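PDB 1Z24: insecticyanin-A from Manduca sexta, which binds the blue pigment biliverdin IX gamma, which together with lipoprotein-bound carotenes gives hornworms their green camouflage colour. Local coordinates for residues T108-D120 and H128-V140. Residues are numbered along the deposited sequence; the frame is centred on the assembly and turned at random.
Sequences TDYKNYAINYNCD and HSIHAWILSKSKV. With BLV (biliverdin IX gamma chromophore), chain B.
The antiparallel beta hairpin of strands 113-122 and 127-136, part of the lipocalin barrel, pairs Asn116 with Trp133 and Asn118 with His131 on its pigment-facing side. Regular pairing is evident from the axes of 113-120 and 128-136, which run 163° apart in their N-to-C directions, and from reciprocal backbone hydrogen bonds at Ala114-Leu135, Asn116-Trp133, Asn118-His131 and Asp120-Ser129. Asn118 and His131 point the same way, amide and ring nearly coplanar; His131 ND1 gives its hydrogen to an in-plane lone pair of Asn118 OD1 at 2.7 Å. That bond probably sets the amide's rotation, with Asn118 ND2 turned to donate almost straight (169°) to propionate oxygen O1A of BLV at 2.9 Å; His131 NE2 is itself held by Asp2. In Trp133, CG anti to the carbonyl carbon (chi1 -61°) brings the six-membered ring edge-on toward Asn116, whose O lies near the indole plane, 3.4 Å from CE3. One indole face carries the tetrapyrrole, with CZ2 3.4 Å from BLV CHB. With an alanine here the chromophore would probably lose the flat surface it rests on, and Glu38 its indole N-H partner. Leu135 CD2 extends this wall, 3.8 Å from BLV CBB. On the other side of the sheet Ile130 CD1 touches Tyr117 OH and Cys119 SG, both at 3.5 Å, the latter disulfide-bonded to Cys9. Tyr113 and Ile115 pack against helix 144-154, and strands 97-108 and 25-32 flank the hairpin.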
loop_
_atom_site.group_PDB
_atom_site.type_symbol
_atom_site.label_atom_id
_atom_site.label_comp_id
_atom_site.label_asym_id
_atom_site.label_seq_id
_atom_site.Cartn_x
_atom_site.Cartn_y
_atom_site.Cartn_z
ATOM N N THR A 108 9.888 -1.959 18.134
ATOM C CA THR A 108 10.223 -2.677 19.329
ATOM C C THR A 108 10.874 -1.769 20.363
ATOM O O THR A 108 11.555 -0.775 20.051
ATOM C CB THR A 108 11.295 -3.709 18.979
ATOM O OG1 THR A 108 11.512 -4.503 20.137
ATOM C CG2 THR A 108 12.652 -3.068 18.574
ATOM N N ASP A 109 10.678 -2.142 21.616
ATOM C CA ASP A 109 11.306 -1.408 22.721
ATOM C C ASP A 109 12.443 -2.257 23.299
ATOM O O ASP A 109 13.000 -1.951 24.323
ATOM C CB ASP A 109 10.481 -0.995 23.894
ATOM C CG ASP A 109 9.883 -2.167 24.573
ATOM O OD1 ASP A 109 10.001 -3.340 24.217
ATOM O OD2 ASP A 109 9.236 -1.764 25.582
ATOM N N TYR A 110 12.762 -3.361 22.612
ATOM C CA TYR A 110 13.817 -4.314 22.953
ATOM C C TYR A 110 13.644 -5.122 24.248
ATOM O O TYR A 110 13.935 -6.315 24.270
ATOM C CB TYR A 110 15.203 -3.687 22.931
ATOM C CG TYR A 110 15.549 -3.032 21.629
ATOM C CD1 TYR A 110 16.009 -3.866 20.611
ATOM C CD2 TYR A 110 15.435 -1.650 21.401
ATOM C CE1 TYR A 110 16.386 -3.345 19.372
ATOM C CE2 TYR A 110 15.781 -1.117 20.156
ATOM C CZ TYR A 110 16.253 -1.973 19.152
ATOM O OH TYR A 110 16.571 -1.466 17.927
ATOM N N LYS A 111 13.181 -4.491 25.327
ATOM C CA LYS A 111 13.000 -5.201 26.589
ATOM C C LYS A 111 11.660 -5.870 26.715
ATOM O O LYS A 111 11.537 -6.792 27.496
ATOM C CB LYS A 111 12.897 -4.256 27.759
ATOM C CG LYS A 111 13.978 -3.252 27.686
ATOM C CD LYS A 111 15.267 -3.838 28.228
ATOM C CE LYS A 111 16.357 -2.786 28.423
ATOM N NZ LYS A 111 17.282 -2.645 27.270
ATOM N N ASN A 112 10.629 -5.424 26.006
ATOM C CA ASN A 112 9.354 -6.113 26.229
ATOM C C ASN A 112 8.565 -6.598 25.020
ATOM O O ASN A 112 7.902 -7.621 25.102
ATOM C CB ASN A 112 8.348 -5.069 26.747
ATOM C CG ASN A 112 8.906 -4.472 27.971
ATOM O OD1 ASN A 112 9.140 -5.168 28.929
ATOM N ND2 ASN A 112 9.216 -3.216 27.910
ATOM N N TYR A 113 8.570 -5.846 23.926
ATOM C CA TYR A 113 7.790 -6.273 22.775
ATOM C C TYR A 113 8.486 -5.941 21.471
ATOM O O TYR A 113 9.385 -5.073 21.386
ATOM C CB TYR A 113 6.392 -5.536 22.773
ATOM C CG TYR A 113 6.554 -4.117 22.255
ATOM C CD1 TYR A 113 6.459 -3.800 20.890
ATOM C CD2 TYR A 113 6.842 -3.082 23.150
ATOM C CE1 TYR A 113 6.699 -2.502 20.429
ATOM C CE2 TYR A 113 7.066 -1.771 22.722
ATOM C CZ TYR A 113 6.998 -1.497 21.353
ATOM O OH TYR A 113 7.218 -0.232 20.936
ATOM N N ALA A 114 8.014 -6.642 20.458
ATOM C CA ALA A 114 8.466 -6.457 19.100
ATOM C C ALA A 114 7.306 -6.735 18.173
ATOM O O ALA A 114 6.503 -7.624 18.441
ATOM C CB ALA A 114 9.645 -7.317 18.624
ATOM N N ILE A 115 7.222 -5.973 17.076
ATOM C CA ILE A 115 6.203 -6.160 16.042
ATOM C C ILE A 115 6.982 -6.462 14.763
ATOM O O ILE A 115 7.671 -5.581 14.205
ATOM C CB ILE A 115 5.205 -5.028 15.881
ATOM C CG1 ILE A 115 4.510 -4.788 17.214
ATOM C CG2 ILE A 115 4.147 -5.366 14.853
ATOM C CD1 ILE A 115 3.821 -3.427 17.184
ATOM N N ASN A 116 6.894 -7.735 14.333
ATOM C CA ASN A 116 7.578 -8.266 13.140
ATOM C C ASN A 116 6.620 -8.498 11.994
ATOM O O ASN A 116 5.439 -8.749 12.212
ATOM C CB ASN A 116 8.346 -9.564 13.484
ATOM C CG ASN A 116 9.647 -9.275 14.210
ATOM O OD1 ASN A 116 10.534 -10.105 14.276
ATOM N ND2 ASN A 116 9.750 -8.139 14.734
ATOM N N TYR A 117 7.130 -8.415 10.777
ATOM C CA TYR A 117 6.259 -8.589 9.632
ATOM C C TYR A 117 6.981 -9.034 8.382
ATOM O O TYR A 117 8.164 -9.013 8.349
ATOM C CB TYR A 117 5.844 -7.127 9.371
ATOM C CG TYR A 117 5.253 -6.671 8.022
ATOM C CD1 TYR A 117 3.871 -6.526 7.883
ATOM C CD2 TYR A 117 6.078 -6.355 6.938
ATOM C CE1 TYR A 117 3.279 -6.087 6.694
ATOM C CE2 TYR A 117 5.512 -5.901 5.745
ATOM C CZ TYR A 117 4.126 -5.765 5.634
ATOM O OH TYR A 117 3.589 -5.316 4.470
ATOM N N ASN A 118 6.256 -9.451 7.362
ATOM C CA ASN A 118 6.826 -9.856 6.086
ATOM C C ASN A 118 5.718 -9.775 5.040
ATOM O O ASN A 118 4.559 -9.761 5.395
ATOM C CB ASN A 118 7.730 -11.069 5.951
ATOM C CG ASN A 118 6.996 -12.277 5.417
ATOM O OD1 ASN A 118 5.978 -12.722 5.971
ATOM N ND2 ASN A 118 7.558 -12.844 4.380
ATOM N N CYS A 119 6.092 -9.678 3.786
ATOM C CA CYS A 119 5.216 -9.571 2.646
ATOM C C CYS A 119 5.846 -10.427 1.602
ATOM O O CYS A 119 6.995 -10.247 1.250
ATOM C CB CYS A 119 5.022 -8.099 2.149
ATOM S SG CYS A 119 3.758 -8.118 0.839
ATOM N N ASP A 120 5.088 -11.391 1.148
ATOM C CA ASP A 120 5.514 -12.357 0.148
ATOM C C ASP A 120 4.712 -12.185 -1.132
ATOM O O ASP A 120 3.498 -12.443 -1.153
ATOM C CB ASP A 120 5.224 -13.719 0.794
ATOM C CG ASP A 120 5.821 -14.891 0.049
ATOM O OD1 ASP A 120 6.303 -15.849 0.631
ATOM O OD2 ASP A 120 5.822 -14.796 -1.256
ATOM N N HIS A 128 -0.211 -10.689 -2.808
ATOM C CA HIS A 128 0.813 -10.980 -1.829
ATOM C C HIS A 128 0.152 -11.433 -0.568
ATOM O O HIS A 128 -1.009 -11.086 -0.252
ATOM C CB HIS A 128 1.759 -9.720 -1.496
ATOM C CG HIS A 128 0.921 -8.530 -1.131
ATOM N ND1 HIS A 128 0.211 -7.805 -2.101
ATOM C CD2 HIS A 128 0.669 -7.971 0.077
ATOM C CE1 HIS A 128 -0.437 -6.850 -1.445
ATOM N NE2 HIS A 128 -0.195 -6.903 -0.140
ATOM N N SER A 129 0.917 -12.229 0.159
ATOM C CA SER A 129 0.416 -12.680 1.439
ATOM C C SER A 129 1.126 -11.830 2.508
ATOM O O SER A 129 2.253 -11.371 2.302
ATOM C CB SER A 129 0.591 -14.149 1.781
ATOM O OG SER A 129 1.931 -14.578 1.542
ATOM N N ILE A 130 0.485 -11.602 3.645
ATOM C CA ILE A 130 1.075 -10.828 4.713
ATOM C C ILE A 130 1.212 -11.666 5.984
ATOM O O ILE A 130 0.284 -12.381 6.425
ATOM C CB ILE A 130 0.198 -9.590 5.041
ATOM C CG1 ILE A 130 0.159 -8.530 3.889
ATOM C CG2 ILE A 130 0.622 -9.000 6.396
ATOM C CD1 ILE A 130 1.556 -8.046 3.508
ATOM N N HIS A 131 2.370 -11.581 6.597
ATOM C CA HIS A 131 2.567 -12.297 7.838
ATOM C C HIS A 131 2.969 -11.322 8.930
ATOM O O HIS A 131 3.689 -10.367 8.658
ATOM C CB HIS A 131 3.552 -13.447 7.792
ATOM C CG HIS A 131 3.187 -14.324 6.663
ATOM N ND1 HIS A 131 3.854 -14.294 5.443
ATOM C CD2 HIS A 131 2.189 -15.238 6.568
ATOM C CE1 HIS A 131 3.221 -15.221 4.648
ATOM N NE2 HIS A 131 2.228 -15.802 5.298
ATOM N N ALA A 132 2.517 -11.539 10.171
ATOM C CA ALA A 132 2.890 -10.636 11.261
ATOM C C ALA A 132 2.889 -11.355 12.583
ATOM O O ALA A 132 2.120 -12.310 12.746
ATOM C CB ALA A 132 1.969 -9.439 11.364
ATOM N N TRP A 133 3.742 -10.884 13.523
ATOM C CA TRP A 133 3.845 -11.507 14.841
ATOM C C TRP A 133 4.002 -10.531 15.976
ATOM O O TRP A 133 4.818 -9.599 15.910
ATOM C CB TRP A 133 5.167 -12.281 14.942
ATOM C CG TRP A 133 5.342 -13.382 13.984
ATOM C CD1 TRP A 133 5.186 -14.727 14.247
ATOM C CD2 TRP A 133 5.744 -13.237 12.577
ATOM N NE1 TRP A 133 5.474 -15.433 13.057
ATOM C CE2 TRP A 133 5.798 -14.566 12.020
ATOM C CE3 TRP A 133 6.018 -12.111 11.766
ATOM C CZ2 TRP A 133 6.160 -14.801 10.642
ATOM C CZ3 TRP A 133 6.350 -12.291 10.436
ATOM C CH2 TRP A 133 6.441 -13.624 9.876
ATOM N N ILE A 134 3.235 -10.754 17.026
ATOM C CA ILE A 134 3.360 -9.886 18.178
ATOM C C ILE A 134 4.253 -10.648 19.130
ATOM O O ILE A 134 3.929 -11.757 19.592
ATOM C CB ILE A 134 2.049 -9.509 18.797
ATOM C CG1 ILE A 134 1.441 -8.485 17.890
ATOM C CG2 ILE A 134 2.341 -8.748 20.051
ATOM C CD1 ILE A 134 -0.051 -8.711 18.033
ATOM N N LEU A 135 5.419 -10.101 19.390
ATOM C CA LEU A 135 6.344 -10.810 20.241
ATOM C C LEU A 135 6.605 -10.120 21.565
ATOM O O LEU A 135 6.708 -8.895 21.636
ATOM C CB LEU A 135 7.749 -10.909 19.567
ATOM C CG LEU A 135 7.676 -11.430 18.142
ATOM C CD1 LEU A 135 9.085 -11.348 17.622
ATOM C CD2 LEU A 135 7.270 -12.878 18.244
ATOM N N SER A 136 6.752 -10.931 22.621
ATOM C CA SER A 136 7.003 -10.401 23.943
ATOM C C SER A 136 8.033 -11.189 24.708
ATOM O O SER A 136 8.123 -12.412 24.593
ATOM C CB SER A 136 5.710 -10.469 24.756
ATOM O OG SER A 136 6.030 -10.136 26.088
ATOM N N LYS A 137 8.791 -10.480 25.519
ATOM C CA LYS A 137 9.787 -11.152 26.352
ATOM C C LYS A 137 9.134 -11.916 27.548
ATOM O O LYS A 137 9.765 -12.706 28.205
ATOM C CB LYS A 137 11.002 -10.305 26.648
ATOM C CG LYS A 137 11.961 -10.389 25.468
ATOM C CD LYS A 137 13.228 -9.641 25.794
ATOM C CE LYS A 137 14.156 -9.559 24.623
ATOM N NZ LYS A 137 15.296 -8.701 24.903
ATOM N N SER A 138 7.844 -11.693 27.821
ATOM C CA SER A 138 7.075 -12.352 28.877
ATOM C C SER A 138 6.113 -13.237 28.147
ATOM O O SER A 138 5.946 -13.036 26.954
ATOM C CB SER A 138 6.089 -11.439 29.576
ATOM O OG SER A 138 6.714 -10.567 30.486
ATOM N N LYS A 139 5.507 -14.191 28.848
ATOM C CA LYS A 139 4.543 -15.126 28.279
ATOM C C LYS A 139 3.225 -14.421 28.109
ATOM O O LYS A 139 2.312 -14.897 27.433
ATOM C CB LYS A 139 4.294 -16.428 29.073
ATOM C CG LYS A 139 5.459 -17.382 29.311
ATOM C CD LYS A 139 5.162 -18.355 30.487
ATOM C CE LYS A 139 6.440 -18.845 31.248
ATOM N NZ LYS A 139 6.289 -19.626 32.514
ATOM N N VAL A 140 3.122 -13.275 28.748
ATOM C CA VAL A 140 1.914 -12.491 28.616
ATOM C C VAL A 140 2.280 -11.050 28.337
ATOM O O VAL A 140 3.315 -10.474 28.787
ATOM C CB VAL A 140 1.053 -12.367 29.814
ATOM C CG1 VAL A 140 0.659 -13.757 30.170
ATOM C CG2 VAL A 140 1.940 -11.842 30.870
HETATM N NA BLV B . 8.557 -17.716 9.462
HETATM C C1A BLV B . 8.333 -17.911 8.140
HETATM C C2A BLV B . 8.717 -16.781 7.312
HETATM C C3A BLV B . 9.213 -15.851 8.177
HETATM C C4A BLV B . 9.097 -16.448 9.521
HETATM C CMA BLV B . 9.726 -14.387 7.900
HETATM O OA BLV B . 7.868 -18.944 7.707
HETATM C CAA BLV B . 8.536 -16.670 5.852
HETATM C CBA BLV B . 7.071 -16.379 5.710
HETATM C CGA BLV B . 6.701 -16.440 4.229
HETATM O O1A BLV B . 6.536 -15.449 3.573
HETATM O O2A BLV B . 6.609 -17.506 3.705
HETATM C CHB BLV B . 9.469 -15.772 10.681
HETATM N NB BLV B . 9.053 -17.429 12.430
HETATM C C1B BLV B . 9.243 -16.134 11.999
HETATM C C2B BLV B . 9.215 -15.212 13.107
HETATM C C3B BLV B . 9.003 -15.959 14.191
HETATM C C4B BLV B . 8.886 -17.356 13.756
HETATM C CMB BLV B . 9.407 -13.705 13.034
HETATM C CAB BLV B . 8.882 -15.459 15.599
HETATM C CBB BLV B . 7.890 -16.078 16.319
HETATM C CHC BLV B . 8.709 -18.429 14.641
HETATM N NC BLV B . 8.494 -20.439 13.307
HETATM C C1C BLV B . 8.730 -19.782 14.468
HETATM C C2C BLV B . 8.975 -20.722 15.573
HETATM C C3C BLV B . 8.939 -21.983 15.135
HETATM C C4C BLV B . 8.626 -21.807 13.659
HETATM C CMC BLV B . 9.325 -20.315 16.926
HETATM C CAC BLV B . 9.099 -23.360 15.808
HETATM C CBC BLV B . 9.501 -24.437 15.091
HETATM C CHD BLV B . 8.383 -22.884 12.738
HETATM N ND BLV B . 9.351 -21.869 10.704
HETATM C C1D BLV B . 8.721 -22.939 11.400
HETATM C C2D BLV B . 8.531 -24.102 10.479
HETATM C C3D BLV B . 9.036 -23.741 9.250
HETATM C C4D BLV B . 9.532 -22.388 9.427
HETATM C CMD BLV B . 7.891 -25.423 10.782
HETATM O OD BLV B . 10.065 -21.766 8.540
HETATM C CAD BLV B . 9.082 -24.572 8.030
HETATM C CBD BLV B . 10.498 -25.091 7.869
HETATM C CGD BLV B . 10.693 -25.801 6.479
HETATM O O1D BLV B . 10.570 -26.981 6.395
HETATM O O2D BLV B . 10.943 -25.168 5.471
#